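PDB 4RMM: thioesterase domain-containing protein from Chromobacterium violaceum, which is not characterised functionally but belongs to the hotdog-fold thioesterase superfamily and may hydrolyse acyl-CoA thioesters. Local coordinates for residues Q109-K114 and H121-A126; V91-D96 and A136-H141. All coordinates share one frame; numbering follows the deposited sequence.

Both contacts lie in the antiparallel hotdog sheet, their centres about 9 Å apart. Contact 1 is the hairpin of strands 106-115 and 119-127; contact 2 pairs strand 136-143 with strand 89-97, which precedes that hairpin in the chain, so contact 1 is nested inside the loop that contact 2 closes. Strands 119-127 and 136-143 are neighbours and join the two: Ile124 O lies 2.7 Å from Ala138 N, Ala126 N 2.8 Å from Ala136 O, both probable hydrogen bonds. On one face His121 and His141 meet edge-to-face; on the other, both contacts lie against helix 67-80. Strand 89-97 carries the sheet into the second subunit.

Contact 1. Residues Q109-K114 and H121-A126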
# COMPACT_ATOMS: atom_id res chain seq x y z
N GLN A 109 -3.52 4.73 -14.12
CA GLN A 109 -2.47 5.24 -14.98
C GLN A 109 -1.71 6.35 -14.29
O GLN A 109 -2.30 7.22 -13.65
CB GLN A 109 -3.08 5.76 -16.28
CG GLN A 109 -2.05 5.99 -17.36
CD GLN A 109 -2.68 6.18 -18.72
OE1 GLN A 109 -3.06 7.29 -19.09
NE2 GLN A 109 -2.81 5.09 -19.47
N CYS A 110 -0.39 6.33 -14.45
CA CYS A 110 0.44 7.34 -13.81
C CYS A 110 1.01 8.33 -14.79
O CYS A 110 1.15 8.06 -15.98
CB CYS A 110 1.59 6.68 -13.07
SG CYS A 110 1.15 5.14 -12.30
N GLU A 111 1.38 9.48 -14.26
CA GLU A 111 1.96 10.52 -15.07
C GLU A 111 3.10 11.15 -14.31
O GLU A 111 2.98 11.41 -13.11
CB GLU A 111 0.91 11.57 -15.37
CG GLU A 111 1.49 12.85 -15.93
CD GLU A 111 0.45 13.92 -16.08
OE1 GLU A 111 0.20 14.65 -15.09
OE2 GLU A 111 -0.14 14.00 -17.18
N ILE A 112 4.22 11.40 -14.98
CA ILE A 112 5.34 12.04 -14.31
C ILE A 112 5.30 13.56 -14.51
O ILE A 112 5.57 14.07 -15.59
CB ILE A 112 6.68 11.48 -14.82
CG1 ILE A 112 6.72 9.97 -14.56
CG2 ILE A 112 7.82 12.20 -14.13
CD1 ILE A 112 8.07 9.35 -14.72
N THR A 113 4.98 14.27 -13.42
CA THR A 113 4.82 15.74 -13.40
C THR A 113 6.02 16.67 -13.51
O THR A 113 6.02 17.59 -14.31
CB THR A 113 4.10 16.18 -12.16
OG1 THR A 113 2.76 15.69 -12.19
CG2 THR A 113 4.09 17.71 -12.10
N LYS A 114 6.96 16.49 -12.59
CA LYS A 114 8.17 17.27 -12.60
C LYS A 114 9.19 16.15 -12.61
O LYS A 114 8.95 15.12 -12.01
CB LYS A 114 8.29 18.09 -11.32
CG LYS A 114 9.59 18.86 -11.22
CD LYS A 114 10.69 18.04 -10.58
CE LYS A 114 10.66 18.16 -9.07
NZ LYS A 114 11.91 18.77 -8.55
N HIS A 121 8.36 13.16 -9.75
CA HIS A 121 7.07 13.30 -9.08
C HIS A 121 6.03 12.60 -9.95
O HIS A 121 5.86 12.94 -11.11
CB HIS A 121 6.71 14.78 -8.91
CG HIS A 121 5.54 15.03 -8.01
ND1 HIS A 121 5.26 16.27 -7.48
CD2 HIS A 121 4.56 14.20 -7.57
CE1 HIS A 121 4.17 16.19 -6.74
NE2 HIS A 121 3.72 14.95 -6.78
N VAL A 122 5.36 11.62 -9.37
CA VAL A 122 4.37 10.80 -10.07
C VAL A 122 2.94 11.00 -9.57
O VAL A 122 2.71 11.14 -8.37
CB VAL A 122 4.73 9.29 -9.90
CG1 VAL A 122 3.73 8.41 -10.64
CG2 VAL A 122 6.13 9.04 -10.39
N LEU A 123 1.98 11.02 -10.50
CA LEU A 123 0.56 11.15 -10.17
C LEU A 123 -0.11 9.89 -10.71
O LEU A 123 0.11 9.50 -11.86
CB LEU A 123 -0.06 12.39 -10.81
CG LEU A 123 -1.59 12.52 -10.94
CD1 LEU A 123 -2.25 12.83 -9.60
CD2 LEU A 123 -1.91 13.63 -11.95
N ILE A 124 -0.89 9.24 -9.86
CA ILE A 124 -1.60 8.02 -10.20
C ILE A 124 -3.09 8.27 -10.03
O ILE A 124 -3.53 8.79 -9.00
CB ILE A 124 -1.21 6.85 -9.27
CG1 ILE A 124 0.31 6.78 -9.11
CG2 ILE A 124 -1.74 5.52 -9.82
CD1 ILE A 124 0.86 7.74 -8.07
N GLU A 125 -3.86 7.91 -11.04
CA GLU A 125 -5.31 8.06 -10.99
C GLU A 125 -5.92 6.69 -11.16
O GLU A 125 -5.52 5.92 -12.03
CB GLU A 125 -5.79 8.96 -12.11
CG GLU A 125 -5.24 10.35 -12.05
CD GLU A 125 -5.31 11.03 -13.40
OE1 GLU A 125 -6.41 11.47 -13.78
OE2 GLU A 125 -4.26 11.10 -14.07
N ALA A 126 -6.89 6.38 -10.32
CA ALA A 126 -7.56 5.10 -10.41
C ALA A 126 -9.02 5.40 -10.66
O ALA A 126 -9.65 6.15 -9.92
CB ALA A 126 -7.37 4.31 -9.13
O HOH W 1 -2.07 9.68 -14.05
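Cys110 turns its sulfur onto Ile124 and its CB onto Val122. With SG anti to the carbonyl carbon (chi1 -36°), the sulfur lies 3.7 Å from Ile124 CG1 and touches the CG2 branch of the same residue almost as closely. Val122 CG1 comes 3.7 Å from Cys110 CB, while its other branch, CG2, is loosely approached by Ile112 CG1. Cys110, Ile112, Val122 and Ile124 thus share one face of the hairpin, where Cys110, Ile112 and Ile124 also touch helix 67-80, the central helix that the hotdog sheet wraps.

On the opposite face Glu111 and Leu123 run side by side and point the same way, the carboxylate OE1 of Glu111 passing 3.9 Å from Leu123 CD2. Both have CG anti to the backbone N, which sends the two chains off in step, and the glutamate chain is extended beyond it. Farther along this face, His121 turns its ring to that of His141 on strand 136-143.

Between the two faces the backbones bond in antiparallel pairs. Glu111 N reaches Leu123 O at 2.7 Å and Glu111 O receives Leu123 N in return; Gln109 and Glu125 exchange a longer pair. The same Leu123 O also takes a CA-H...O contact from Cys110 CA at 2.9 Å.

Gln109 O accepts Glu125 N, and a water lies 2.5 Å from Gln109 O and 2.6 Å from Glu125 OE2, a bridge so short that it is doubtful. Glu125 forms a salt bridge to Arg131, and Gln109 bonds Arg131 and Asp37. The two faces therefore differ in chemistry: one is an apolar surface against the helix, the other is mostly polar, with Leu123 among Glu111, His121, Gln109 and Glu125, and there Arg131 probably offsets the negative charge of Glu125.

Contact 2. Residues V91-D96 and A136-H141; sequences VDFSLD and AVARAH
Asp92 and His141 are tied by a His-carboxylate hydrogen bond. The straighter branch runs from His141 ND1 to Asp92 OD2 at 3.1 Å, with an N-H...O angle of 173°; OD2 uses its syn lone pair and lies in the ring plane. OD1 is nearer to ND1, at 2.8 Å, but that branch is bent and weak. Asp92 CG stands between the backbone N and the carbonyl carbon (chi1 62°), a position from which the carboxylate can reach His141 ND1, and the carboxylate is turned 73° from the imidazole plane.

Backbone hydrogen bonds make the ladder. Val91 N donates to His141 O, Ser94 N to Arg139 O and Arg139 N to Ser94 O, the last two at 2.9 Å each, and Asp96 and Val137 form a longer pair. Between them the carbonyls take CA-H...O contacts, among them Phe93 CA to Arg139 O at 3.3 Å. Strand 89-97 is outermost within the subunit, but it pairs antiparallel with a strand of the second subunit, so the hotdog sheet continues across the dimer.

Apolar contacts occupy the face toward helix 67-80, where Phe93, Leu95 and Ala138 all reach Met70. Phe93 CE1 lies 3.8 Å from Ala138 CB, and Ala140 CB sits at the ring edge, near its plane. Leu95 uses a single methyl, CD1, to touch Ala138 CB at 3.7 Å and Ala136 CB at 4.0 Å. Phe93 also packs on Phe93 of the second subunit.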
# COMPACT_ATOMS: atom_id res chain seq x y z
N VAL A 91 10.29 8.40 -1.61
CA VAL A 91 10.48 9.31 -0.50
C VAL A 91 9.18 9.41 0.27
O VAL A 91 9.16 9.27 1.51
CB VAL A 91 10.93 10.70 -1.02
CG1 VAL A 91 10.81 11.74 0.08
CG2 VAL A 91 12.37 10.61 -1.48
N ASP A 92 8.08 9.64 -0.45
CA ASP A 92 6.76 9.71 0.18
C ASP A 92 5.66 9.30 -0.78
O ASP A 92 5.86 9.21 -1.98
CB ASP A 92 6.47 11.11 0.76
CG ASP A 92 6.47 12.20 -0.28
OD1 ASP A 92 5.81 12.03 -1.33
OD2 ASP A 92 7.11 13.23 -0.04
N PHE A 93 4.48 9.04 -0.23
CA PHE A 93 3.33 8.58 -1.00
C PHE A 93 2.04 8.97 -0.30
O PHE A 93 1.87 8.68 0.88
CB PHE A 93 3.40 7.06 -1.11
CG PHE A 93 2.14 6.44 -1.60
CD1 PHE A 93 1.87 6.34 -2.99
CD2 PHE A 93 1.24 5.89 -0.71
CE1 PHE A 93 0.73 5.70 -3.44
CE2 PHE A 93 0.08 5.24 -1.16
CZ PHE A 93 -0.18 5.15 -2.53
N SER A 94 1.14 9.62 -1.03
CA SER A 94 -0.16 10.03 -0.47
C SER A 94 -1.30 9.52 -1.36
O SER A 94 -1.17 9.45 -2.57
CB SER A 94 -0.24 11.55 -0.30
OG SER A 94 0.22 12.22 -1.45
N LEU A 95 -2.41 9.18 -0.73
CA LEU A 95 -3.57 8.63 -1.41
C LEU A 95 -4.90 9.13 -0.82
O LEU A 95 -5.07 9.16 0.40
CB LEU A 95 -3.52 7.10 -1.29
CG LEU A 95 -4.62 6.19 -1.86
CD1 LEU A 95 -4.68 6.30 -3.37
CD2 LEU A 95 -4.29 4.75 -1.50
N ASP A 96 -5.83 9.52 -1.71
CA ASP A 96 -7.17 9.95 -1.31
C ASP A 96 -8.19 9.01 -1.94
O ASP A 96 -8.14 8.74 -3.13
CB ASP A 96 -7.48 11.38 -1.78
CG ASP A 96 -6.78 12.42 -0.95
OD1 ASP A 96 -5.69 12.87 -1.35
OD2 ASP A 96 -7.32 12.78 0.12
N ALA A 136 -9.91 6.90 -6.77
CA ALA A 136 -8.82 7.37 -5.92
C ALA A 136 -7.70 8.01 -6.75
O ALA A 136 -7.49 7.66 -7.91
CB ALA A 136 -8.26 6.20 -5.11
N VAL A 137 -7.02 8.98 -6.16
CA VAL A 137 -5.89 9.63 -6.84
C VAL A 137 -4.71 9.59 -5.86
O VAL A 137 -4.87 9.86 -4.67
CB VAL A 137 -6.20 11.09 -7.23
CG1 VAL A 137 -7.37 11.15 -8.25
CG2 VAL A 137 -6.54 11.89 -5.99
N ALA A 138 -3.54 9.23 -6.36
CA ALA A 138 -2.36 9.18 -5.50
C ALA A 138 -1.25 10.03 -6.07
O ALA A 138 -1.32 10.48 -7.22
CB ALA A 138 -1.88 7.74 -5.34
N ARG A 139 -0.23 10.24 -5.25
CA ARG A 139 0.95 11.01 -5.63
C ARG A 139 2.16 10.44 -4.88
O ARG A 139 2.08 10.09 -3.70
CB ARG A 139 0.74 12.49 -5.31
CG ARG A 139 -0.44 13.08 -6.09
CD ARG A 139 -0.41 14.60 -6.20
NE ARG A 139 -1.63 15.13 -6.82
CZ ARG A 139 -2.84 15.04 -6.28
NH1 ARG A 139 -3.00 14.45 -5.10
NH2 ARG A 139 -3.90 15.55 -6.90
N ALA A 140 3.28 10.34 -5.59
CA ALA A 140 4.50 9.80 -5.04
C ALA A 140 5.75 10.53 -5.54
O ALA A 140 5.79 10.99 -6.68
CB ALA A 140 4.59 8.33 -5.38
N HIS A 141 6.76 10.64 -4.68
CA HIS A 141 8.02 11.28 -5.01
C HIS A 141 9.10 10.23 -4.92
O HIS A 141 9.15 9.47 -3.96
CB HIS A 141 8.36 12.41 -4.03
CG HIS A 141 7.43 13.58 -4.10
ND1 HIS A 141 6.78 14.09 -2.99
CD2 HIS A 141 7.03 14.34 -5.15
CE1 HIS A 141 6.03 15.10 -3.36
NE2 HIS A 141 6.16 15.28 -4.66